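Local structure of beta-agarase D (Zobellia galactanivorans, 4ASM) at residues A[135-140]-A[354-359]; A[160-165]-A[184-189]; A[93-98]-A[323-328]. The protein hydrolyses the beta-1,4-galactosidic linkages of agarose at random internal sites with retention of anomeric configuration, this chain being its family 16 glycoside hydrolase catalytic domain. All coordinates share one frame; numbering follows the deposited sequence.

Contact 1. Residues A[135-140]-A[354-359]; sequences VEARVK and DWIRVY. With CA (calcium ion), chain B.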
loop_
_atom_site.group_PDB
_atom_site.type_symbol
_atom_site.label_atom_id
_atom_site.label_comp_id
_atom_site.label_asym_id
_atom_site.label_seq_id
_atom_site.Cartn_x
_atom_site.Cartn_y
_atom_site.Cartn_z
ATOM N N VAL A 135 -4.349 8.711 7.308
ATOM C CA VAL A 135 -2.998 8.891 6.763
ATOM C C VAL A 135 -3.152 9.205 5.288
ATOM O O VAL A 135 -3.795 8.448 4.571
ATOM C CB VAL A 135 -2.131 7.596 6.933
ATOM C CG1 VAL A 135 -0.690 7.832 6.460
ATOM C CG2 VAL A 135 -2.132 7.134 8.402
ATOM N N GLU A 136 -2.552 10.302 4.840
ATOM C CA GLU A 136 -2.660 10.691 3.430
ATOM C C GLU A 136 -1.339 11.231 2.902
ATOM O O GLU A 136 -0.651 11.976 3.612
ATOM C CB GLU A 136 -3.758 11.767 3.259
ATOM C CG GLU A 136 -4.041 12.173 1.814
ATOM C CD GLU A 136 -4.929 13.383 1.697
ATOM O OE1 GLU A 136 -4.810 14.293 2.541
ATOM O OE2 GLU A 136 -5.743 13.435 0.752
ATOM N N ALA A 137 -0.998 10.885 1.659
ATOM C CA ALA A 137 0.228 11.361 1.030
ATOM C C ALA A 137 -0.036 12.006 -0.312
ATOM O O ALA A 137 -0.983 11.631 -1.010
ATOM C CB ALA A 137 1.230 10.220 0.859
ATOM N N ARG A 138 0.805 12.981 -0.662
ATOM C CA ARG A 138 0.823 13.509 -2.018
ATOM C C ARG A 138 2.060 12.922 -2.669
ATOM O O ARG A 138 3.181 13.115 -2.195
ATOM C CB ARG A 138 0.853 15.038 -2.038
ATOM C CG ARG A 138 0.812 15.603 -3.445
ATOM C CD ARG A 138 0.578 17.130 -3.410
ATOM N NE ARG A 138 0.395 17.635 -4.778
ATOM C CZ ARG A 138 1.365 18.133 -5.541
ATOM N NH1 ARG A 138 2.608 18.212 -5.090
ATOM N NH2 ARG A 138 1.088 18.533 -6.781
ATOM N N VAL A 139 1.852 12.198 -3.767
ATOM C CA VAL A 139 2.884 11.330 -4.331
ATOM C C VAL A 139 2.842 11.311 -5.854
ATOM O O VAL A 139 1.755 11.249 -6.429
ATOM C CB VAL A 139 2.742 9.891 -3.762
ATOM C CG1 VAL A 139 1.311 9.336 -3.945
ATOM C CG2 VAL A 139 3.801 8.961 -4.350
ATOM N N LYS A 140 4.017 11.400 -6.489
ATOM C CA LYS A 140 4.122 11.160 -7.914
ATOM C C LYS A 140 4.404 9.678 -8.089
ATOM O O LYS A 140 5.526 9.210 -7.835
ATOM C CB LYS A 140 5.243 11.979 -8.525
ATOM C CG LYS A 140 5.307 11.864 -10.051
ATOM C CD LYS A 140 6.415 12.714 -10.617
ATOM C CE LYS A 140 6.395 12.716 -12.136
ATOM N NZ LYS A 140 7.524 13.541 -12.682
ATOM N N ASP A 354 5.772 14.219 -1.909
ATOM C CA ASP A 354 5.824 15.618 -1.506
ATOM C C ASP A 354 5.576 15.763 -0.009
ATOM O O ASP A 354 6.254 16.547 0.673
ATOM C CB ASP A 354 4.773 16.365 -2.326
ATOM C CG ASP A 354 4.781 17.879 -2.117
ATOM O OD1 ASP A 354 5.738 18.443 -1.525
ATOM O OD2 ASP A 354 3.810 18.508 -2.570
ATOM N N TRP A 355 4.611 15.004 0.498
ATOM C CA TRP A 355 4.271 15.046 1.911
ATOM C C TRP A 355 3.422 13.856 2.306
ATOM O O TRP A 355 2.761 13.243 1.471
ATOM C CB TRP A 355 3.561 16.348 2.283
ATOM C CG TRP A 355 2.356 16.782 1.472
ATOM C CD1 TRP A 355 2.341 17.793 0.552
ATOM C CD2 TRP A 355 0.983 16.328 1.584
ATOM N NE1 TRP A 355 1.070 17.974 0.061
ATOM C CE2 TRP A 355 0.221 17.090 0.669
ATOM C CE3 TRP A 355 0.336 15.328 2.332
ATOM C CZ2 TRP A 355 -1.162 16.904 0.495
ATOM C CZ3 TRP A 355 -1.041 15.140 2.156
ATOM C CH2 TRP A 355 -1.777 15.939 1.247
ATOM N N ILE A 356 3.463 13.535 3.594
ATOM C CA ILE A 356 2.562 12.578 4.201
ATOM C C ILE A 356 2.088 13.163 5.527
ATOM O O ILE A 356 2.899 13.609 6.352
ATOM C CB ILE A 356 3.222 11.172 4.342
ATOM C CG1 ILE A 356 2.211 10.126 4.840
ATOM C CG2 ILE A 356 4.497 11.238 5.202
ATOM C CD1 ILE A 356 2.738 8.713 4.740
ATOM N N ARG A 357 0.773 13.180 5.711
ATOM C CA ARG A 357 0.188 13.756 6.914
ATOM C C ARG A 357 -0.662 12.717 7.630
ATOM O O ARG A 357 -1.273 11.841 6.997
ATOM C CB ARG A 357 -0.643 15.004 6.566
ATOM C CG ARG A 357 -1.874 14.764 5.722
ATOM C CD ARG A 357 -2.482 16.111 5.323
ATOM N NE ARG A 357 -3.626 15.972 4.434
ATOM C CZ ARG A 357 -4.498 16.947 4.202
ATOM N NH1 ARG A 357 -4.370 18.125 4.825
ATOM N NH2 ARG A 357 -5.474 16.754 3.331
ATOM N N VAL A 358 -0.707 12.834 8.954
ATOM C CA VAL A 358 -1.388 11.872 9.802
ATOM C C VAL A 358 -2.242 12.672 10.771
ATOM O O VAL A 358 -1.728 13.588 11.426
ATOM C CB VAL A 358 -0.369 11.023 10.581
ATOM C CG1 VAL A 358 -1.079 10.058 11.507
ATOM C CG2 VAL A 358 0.553 10.274 9.618
ATOM N N TYR A 359 -3.536 12.339 10.850
ATOM C CA TYR A 359 -4.459 12.980 11.799
ATOM C C TYR A 359 -5.208 11.946 12.626
ATOM O O TYR A 359 -5.395 10.798 12.206
ATOM C CB TYR A 359 -5.512 13.806 11.062
ATOM C CG TYR A 359 -5.004 14.956 10.238
ATOM C CD1 TYR A 359 -4.850 16.242 10.784
ATOM C CD2 TYR A 359 -4.722 14.785 8.881
ATOM C CE1 TYR A 359 -4.388 17.305 9.990
ATOM C CE2 TYR A 359 -4.281 15.822 8.096
ATOM C CZ TYR A 359 -4.112 17.092 8.645
ATOM O OH TYR A 359 -3.675 18.111 7.827
HETATM CA CA CA B . 7.244 18.786 0.256
HETATM O O HOH W 1 7.670 20.533 -1.372
#
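Trp355 swings its indole across the neighbouring strand because chi1 of 52° places CG between the backbone N and the carbonyl carbon; Arg138, with CG anti to its own backbone N and the chain extended as far as NE, crosses the Trp355 side chain at about a right angle. Arg138 CB sits over the five-membered ring, 3.7 Å from its centroid, in a CH-pi contact. In the plane of the indole, Glu136 OE1 lies 3.7 Å from Trp355 CH2. Arg357 grips Glu136 OE1 side-on, NE at 2.8 Å and NH2 at 2.7 Å, both bonds lying in the guanidinium plane. At the other end Arg138 NH1 reaches Asp354 OD2 at 2.8 Å, while Asp354 OD1 binds calcium at 2.4 Å, together with Asp354 O and a water; Asp9, Asp34, Asn36 and Gly89 share the metal. Arg138 is met by two residues, Asp354 and Trp355, which makes a classic beta bulge. An alanine in place of Trp355 would probably open a gap between the two salt bridges and leave the Arg138 chain freer to turn away from Asp354. On the opposite face Val135 CG1 packs on Ile356 CD1 at 3.9 Å. Glu136 and Arg357 exchange main-chain N-H...O bonds. Strand 133-140 runs antiparallel between 350-362 and 220-229, whose Arg222 forms a salt bridge with Glu136 OE2, while strand 350-362 pairs further with 24-27 and 90-96.

Contact 2. Residues A[160-165]-A[184-189]; sequences EIDIME and HLSHHV. With IMD (imidazole), chain C.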
loop_
_atom_site.group_PDB
_atom_site.type_symbol
_atom_site.label_atom_id
_atom_site.label_comp_id
_atom_site.label_asym_id
_atom_site.label_seq_id
_atom_site.Cartn_x
_atom_site.Cartn_y
_atom_site.Cartn_z
ATOM N N GLU A 160 -1.962 -5.655 8.208
ATOM C CA GLU A 160 -1.474 -4.643 7.256
ATOM C C GLU A 160 -2.635 -3.895 6.636
ATOM O O GLU A 160 -3.657 -4.493 6.323
ATOM C CB GLU A 160 -0.649 -5.328 6.166
ATOM C CG GLU A 160 -0.331 -4.469 4.955
ATOM C CD GLU A 160 0.479 -5.217 3.921
ATOM O OE1 GLU A 160 1.091 -6.262 4.245
ATOM O OE2 GLU A 160 0.519 -4.717 2.764
ATOM N N ILE A 161 -2.471 -2.588 6.490
ATOM C CA ILE A 161 -3.459 -1.767 5.774
ATOM C C ILE A 161 -2.678 -0.962 4.773
ATOM O O ILE A 161 -1.756 -0.268 5.150
ATOM C CB ILE A 161 -4.213 -0.821 6.733
ATOM C CG1 ILE A 161 -5.111 -1.638 7.671
ATOM C CG2 ILE A 161 -5.017 0.243 5.954
ATOM C CD1 ILE A 161 -5.510 -0.909 8.970
ATOM N N ASP A 162 -3.017 -1.082 3.493
ATOM C CA ASP A 162 -2.290 -0.333 2.481
ATOM C C ASP A 162 -2.986 0.990 2.218
ATOM O O ASP A 162 -4.215 1.094 2.342
ATOM C CB ASP A 162 -2.150 -1.138 1.192
ATOM C CG ASP A 162 -1.393 -2.409 1.395
ATOM O OD1 ASP A 162 -0.641 -2.510 2.390
ATOM O OD2 ASP A 162 -1.566 -3.321 0.583
ATOM N N ILE A 163 -2.183 1.995 1.887
ATOM C CA ILE A 163 -2.700 3.258 1.379
ATOM C C ILE A 163 -2.649 3.184 -0.148
ATOM O O ILE A 163 -3.675 3.356 -0.816
ATOM C CB ILE A 163 -1.926 4.451 1.939
ATOM C CG1 ILE A 163 -2.291 4.631 3.422
ATOM C CG2 ILE A 163 -2.322 5.711 1.197
ATOM C CD1 ILE A 163 -1.161 4.638 4.367
ATOM N N MET A 164 -1.471 2.912 -0.693
ATOM C CA MET A 164 -1.333 2.768 -2.137
ATOM C C MET A 164 -0.459 1.562 -2.479
ATOM O O MET A 164 0.617 1.380 -1.900
ATOM C CB MET A 164 -0.700 4.021 -2.725
ATOM C CG MET A 164 -0.426 3.909 -4.242
ATOM S SD MET A 164 0.296 5.403 -4.964
ATOM C CE MET A 164 1.892 5.439 -4.139
ATOM N N GLU A 165 -0.923 0.748 -3.437
ATOM C CA GLU A 165 -0.087 -0.240 -4.121
ATOM C C GLU A 165 -0.425 -0.045 -5.592
ATOM O O GLU A 165 -1.560 -0.343 -6.015
ATOM C CB GLU A 165 -0.432 -1.662 -3.675
ATOM C CG GLU A 165 0.314 -2.742 -4.423
ATOM C CD GLU A 165 0.074 -4.100 -3.808
ATOM O OE1 GLU A 165 -1.111 -4.486 -3.725
ATOM O OE2 GLU A 165 1.052 -4.774 -3.396
ATOM N N HIS A 184 -4.364 -0.418 -6.643
ATOM C CA HIS A 184 -4.874 -1.450 -5.749
ATOM C C HIS A 184 -5.129 -0.884 -4.365
ATOM O O HIS A 184 -4.193 -0.428 -3.702
ATOM C CB HIS A 184 -3.918 -2.644 -5.679
ATOM C CG HIS A 184 -4.539 -3.874 -5.087
ATOM N ND1 HIS A 184 -3.804 -4.800 -4.379
ATOM C CD2 HIS A 184 -5.823 -4.308 -5.061
ATOM C CE1 HIS A 184 -4.603 -5.777 -3.979
ATOM N NE2 HIS A 184 -5.832 -5.496 -4.364
ATOM N N LEU A 185 -6.396 -0.896 -3.963
ATOM C CA LEU A 185 -6.826 -0.376 -2.657
ATOM C C LEU A 185 -6.959 -1.615 -1.777
ATOM O O LEU A 185 -7.836 -2.464 -2.002
ATOM C CB LEU A 185 -8.141 0.407 -2.756
ATOM C CG LEU A 185 -8.104 1.529 -3.802
ATOM C CD1 LEU A 185 -9.480 2.149 -3.887
ATOM C CD2 LEU A 185 -7.053 2.555 -3.403
ATOM N N SER A 186 -6.039 -1.763 -0.821
ATOM C CA SER A 186 -5.784 -3.083 -0.266
ATOM C C SER A 186 -5.406 -3.086 1.215
ATOM O O SER A 186 -5.224 -2.047 1.845
ATOM C CB SER A 186 -4.681 -3.737 -1.108
ATOM O OG SER A 186 -4.539 -5.135 -0.869
ATOM N N HIS A 187 -5.304 -4.300 1.742
ATOM C CA HIS A 187 -4.807 -4.551 3.091
ATOM C C HIS A 187 -4.363 -5.995 3.065
ATOM O O HIS A 187 -4.601 -6.692 2.096
ATOM C CB HIS A 187 -5.898 -4.310 4.154
ATOM C CG HIS A 187 -6.922 -5.404 4.234
ATOM N ND1 HIS A 187 -8.102 -5.374 3.521
ATOM C CD2 HIS A 187 -6.940 -6.558 4.948
ATOM C CE1 HIS A 187 -8.809 -6.457 3.802
ATOM N NE2 HIS A 187 -8.132 -7.191 4.675
ATOM N N HIS A 188 -3.683 -6.450 4.116
ATOM C CA HIS A 188 -3.392 -7.875 4.207
ATOM C C HIS A 188 -3.599 -8.322 5.636
ATOM O O HIS A 188 -3.368 -7.566 6.575
ATOM C CB HIS A 188 -1.928 -8.171 3.870
ATOM C CG HIS A 188 -1.581 -8.162 2.410
ATOM N ND1 HIS A 188 -1.490 -7.009 1.651
ATOM C CD2 HIS A 188 -1.193 -9.173 1.602
ATOM C CE1 HIS A 188 -1.106 -7.326 0.424
ATOM N NE2 HIS A 188 -0.915 -8.632 0.369
ATOM N N VAL A 189 -3.985 -9.587 5.780
ATOM C CA VAL A 189 -3.862 -10.291 7.054
ATOM C C VAL A 189 -3.053 -11.566 6.817
ATOM O O VAL A 189 -3.189 -12.211 5.774
ATOM C CB VAL A 189 -5.242 -10.569 7.765
ATOM C CG1 VAL A 189 -5.926 -9.252 8.130
ATOM C CG2 VAL A 189 -6.174 -11.486 6.934
HETATM N N1 IMD C . 2.235 -4.384 0.830
HETATM C C2 IMD C . 3.570 -4.508 0.910
HETATM N N3 IMD C . 4.106 -4.109 -0.261
HETATM C C4 IMD C . 3.109 -3.720 -1.091
HETATM C C5 IMD C . 1.924 -3.895 -0.390
#
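Glu160 and Glu165 meet His188 and His184 in the catalytic heart of the family 16 jelly roll, where the sequence EIDIME carries the family's acid motif: by similarity Glu160 is the nucleophile and Glu165 the proton donor. Main-chain bonds come first. Strands 160-162 and 187-189 run antiparallel, Glu160 exchanging N-H...O bonds with His188 and Asp162 N donating to Ser186 O at 2.9 Å. Beyond the bulge formed by Ile163 and Met164 opposite Ile150, His184 N returns to Glu165 O. With that extra residue in the strand, Glu160, Asp162 and Glu165 can all present their carboxylates on the cleft side, whereas Ile161 packs on Val225 and Trp227 of strand 220-229.

Among side-chain bonds, His184 ND1 donates to Glu165 OE1 at 2.8 Å, almost straight at 173°. Carboxylate and imidazole are nearly coplanar, 7° apart, which would hold the Glu165 carboxylate against rotation; His184 NE2 is tied in turn to Pro201 O, and its ring stacks with Trp207.

Other side chains run alongside one another. Glu160, its chain extended with CG anti to the backbone N, lies beside the His188 side chain and points the same way. Ser186 CB comes within 3.6 Å of Asp162 OD2.

The bound ligand adds a further bond. Glu160 OE2 and Glu165 OE2 stand 6.2 Å apart, and an imidazole, probably from the crystallisation liquor, occupies the cleft beside them, its N1 donating to Glu160 OE2 at 2.6 Å.

Contact 3. Residues A[93-98]-A[323-328]; sequences IWASRI and INVEDQ. With IMD (imidazole), chain C.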
loop_
_atom_site.group_PDB
_atom_site.type_symbol
_atom_site.label_atom_id
_atom_site.label_comp_id
_atom_site.label_asym_id
_atom_site.label_seq_id
_atom_site.Cartn_x
_atom_site.Cartn_y
_atom_site.Cartn_z
ATOM N N ILE A 93 12.499 7.841 -3.323
ATOM C CA ILE A 93 12.811 6.417 -3.137
ATOM C C ILE A 93 12.875 5.814 -4.523
ATOM O O ILE A 93 11.895 5.867 -5.259
ATOM C CB ILE A 93 11.749 5.706 -2.264
ATOM C CG1 ILE A 93 11.898 6.174 -0.821
ATOM C CG2 ILE A 93 11.947 4.177 -2.290
ATOM C CD1 ILE A 93 10.892 5.558 0.152
ATOM N N TRP A 94 14.018 5.252 -4.892
ATOM C CA TRP A 94 14.180 4.793 -6.265
ATOM C C TRP A 94 14.632 3.357 -6.371
ATOM O O TRP A 94 14.885 2.690 -5.365
ATOM C CB TRP A 94 15.128 5.719 -7.036
ATOM C CG TRP A 94 16.533 5.773 -6.552
ATOM C CD1 TRP A 94 17.591 5.073 -7.055
ATOM C CD2 TRP A 94 17.049 6.600 -5.505
ATOM N NE1 TRP A 94 18.752 5.417 -6.387
ATOM C CE2 TRP A 94 18.441 6.348 -5.427
ATOM C CE3 TRP A 94 16.474 7.537 -4.630
ATOM C CZ2 TRP A 94 19.263 6.979 -4.492
ATOM C CZ3 TRP A 94 17.304 8.164 -3.685
ATOM C CH2 TRP A 94 18.683 7.882 -3.639
ATOM N N ALA A 95 14.704 2.899 -7.617
ATOM C CA ALA A 95 15.159 1.566 -7.941
ATOM C C ALA A 95 16.301 1.655 -8.932
ATOM O O ALA A 95 16.373 2.612 -9.716
ATOM C CB ALA A 95 14.005 0.782 -8.546
ATOM N N SER A 96 17.168 0.645 -8.898
ATOM C CA SER A 96 18.251 0.523 -9.871
ATOM C C SER A 96 18.630 -0.942 -10.006
ATOM O O SER A 96 18.170 -1.780 -9.223
ATOM C CB SER A 96 19.479 1.331 -9.429
ATOM O OG SER A 96 20.094 0.714 -8.297
ATOM N N ARG A 97 19.463 -1.254 -11.000
ATOM C CA ARG A 97 19.988 -2.604 -11.140
ATOM C C ARG A 97 21.491 -2.561 -11.340
ATOM O O ARG A 97 22.014 -1.655 -12.008
ATOM C CB ARG A 97 19.344 -3.311 -12.336
ATOM C CG ARG A 97 17.844 -3.530 -12.211
ATOM C CD ARG A 97 17.477 -4.912 -12.721
ATOM N NE ARG A 97 16.051 -5.220 -12.632
ATOM C CZ ARG A 97 15.179 -5.004 -13.605
ATOM N NH1 ARG A 97 15.566 -4.441 -14.750
ATOM N NH2 ARG A 97 13.915 -5.365 -13.437
ATOM N N ILE A 98 22.168 -3.564 -10.791
ATOM C CA ILE A 98 23.609 -3.754 -10.979
ATOM C C ILE A 98 23.790 -4.784 -12.096
ATOM O O ILE A 98 23.147 -5.844 -12.055
ATOM C CB ILE A 98 24.259 -4.255 -9.662
ATOM C CG1 ILE A 98 24.420 -3.109 -8.647
ATOM C CG2 ILE A 98 25.611 -4.936 -9.933
ATOM C CD1 ILE A 98 25.445 -2.026 -9.021
ATOM N N ILE A 323 7.102 3.280 3.464
ATOM C CA ILE A 323 7.039 3.720 2.071
ATOM C C ILE A 323 8.147 3.004 1.355
ATOM O O ILE A 323 9.282 2.960 1.844
ATOM C CB ILE A 323 7.184 5.253 1.938
ATOM C CG1 ILE A 323 6.072 5.942 2.725
ATOM C CG2 ILE A 323 7.147 5.640 0.442
ATOM C CD1 ILE A 323 6.199 7.461 2.752
ATOM N N ASN A 324 7.847 2.422 0.195
ATOM C CA ASN A 324 8.888 1.706 -0.537
ATOM C C ASN A 324 8.577 1.523 -2.013
ATOM O O ASN A 324 7.514 1.917 -2.486
ATOM C CB ASN A 324 9.239 0.343 0.127
ATOM C CG ASN A 324 8.204 -0.759 -0.141
ATOM O OD1 ASN A 324 7.404 -0.669 -1.061
ATOM N ND2 ASN A 324 8.256 -1.823 0.648
ATOM N N VAL A 325 9.524 0.908 -2.710
ATOM C CA VAL A 325 9.324 0.427 -4.060
ATOM C C VAL A 325 9.591 -1.086 -4.018
ATOM O O VAL A 325 10.473 -1.538 -3.291
ATOM C CB VAL A 325 10.286 1.158 -5.025
ATOM C CG1 VAL A 325 10.467 0.404 -6.363
ATOM C CG2 VAL A 325 9.791 2.610 -5.219
ATOM N N GLU A 326 8.828 -1.861 -4.798
ATOM C CA GLU A 326 8.985 -3.322 -4.841
ATOM C C GLU A 326 8.898 -3.871 -6.242
ATOM O O GLU A 326 8.068 -3.432 -7.036
ATOM C CB GLU A 326 7.911 -4.024 -3.997
ATOM C CG GLU A 326 8.057 -3.754 -2.513
ATOM C CD GLU A 326 6.930 -4.365 -1.693
ATOM O OE1 GLU A 326 6.102 -5.131 -2.251
ATOM O OE2 GLU A 326 6.888 -4.090 -0.471
ATOM N N ASP A 327 9.744 -4.863 -6.509
ATOM C CA ASP A 327 9.634 -5.751 -7.657
ATOM C C ASP A 327 9.031 -7.055 -7.127
ATOM O O ASP A 327 9.736 -7.916 -6.600
ATOM C CB ASP A 327 11.038 -5.978 -8.242
ATOM C CG ASP A 327 11.015 -6.579 -9.635
ATOM O OD1 ASP A 327 9.975 -7.137 -10.026
ATOM O OD2 ASP A 327 12.053 -6.513 -10.330
ATOM N N GLN A 328 7.714 -7.185 -7.228
ATOM C CA GLN A 328 7.017 -8.331 -6.606
ATOM C C GLN A 328 7.144 -9.603 -7.429
ATOM O O GLN A 328 7.311 -9.554 -8.654
ATOM C CB GLN A 328 5.558 -7.969 -6.314
ATOM C CG GLN A 328 5.485 -6.769 -5.360
ATOM C CD GLN A 328 4.079 -6.289 -5.053
ATOM O OE1 GLN A 328 3.864 -5.466 -4.140
ATOM N NE2 GLN A 328 3.130 -6.756 -5.816
HETATM N N1 IMD C . 2.235 -4.384 0.830
HETATM C C2 IMD C . 3.570 -4.508 0.910
HETATM N N3 IMD C . 4.106 -4.109 -0.261
HETATM C C4 IMD C . 3.109 -3.720 -1.091
HETATM C C5 IMD C . 1.924 -3.895 -0.390
HETATM O O HOH W 2 13.426 -8.054 -12.067
#
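The strands carrying Ile93 and Val325 run in nearly the same direction, their axes 19° apart and 6.8 Å at closest approach, too far for main-chain pairing. They belong to the two facing layers of the jelly-roll sandwich, near the side where strand 112-125 pairs with both, and side chains fill the space between them. Ile93 does most of this. Its CG1 is anti to the carbonyl carbon, chi1 -72°, which takes CD1 to Ile323 CG2 at 3.8 Å, while the Ile93 CG2 branch meets Val325 CG2 at 4.0 Å. The other methyl of Val325, CG1, looks to Ala95 CB at 4.2 Å, and Leu351 of strand 350-362 touches both Ile323 and Val325.

Farther along, at Arg97 and Asp327, the contact becomes polar. Arg97 NH2 and Asp327 OD2 form only a long salt bridge of 3.8 Å, helped by a water that donates to Asp327 OD2 and accepts a weak bond from Arg97 NH2. Firmer ties lie outside: Arg97 NH1 binds Pro338 O, and Thr118 OG1 bonds both Arg97 NE and Asp327 OD2.

Glu326 leaves its strand on the side away from Ile93, and its carboxylate meets the imidazole in the cleft, consistent with its substrate-binding role by similarity. Asn324 ND2 steadies that carboxylate, donating to Glu326 OE2 at 2.9 Å, and Glu326 OE2 also accepts a hydrogen bond from N3 of the bound imidazole at 2.8 Å.

All three contacts lie within one jelly-roll domain, centres 15 to 20 Å apart. Contact 1 pairs strands of the outer layer, contact 2 pairs strands lining the catalytic cleft, and contact 3 packs a strand of each layer. Along the chain 93-98 comes first, then 135-140, both segments of contact 2, 323-328 and 354-359, so contacts 1 and 3 interlock while contact 2 falls within both. The layers meet where Val135 and Val139 touch Ile163 and Met164, and Ile356 touches Ile323. A single imidazole joins contacts 2 and 3, well away from the calcium at the Asp354 end of contact 1. Contacts 1 and 3 probably build the sandwich behind contact 2's acids, catalytic by similarity.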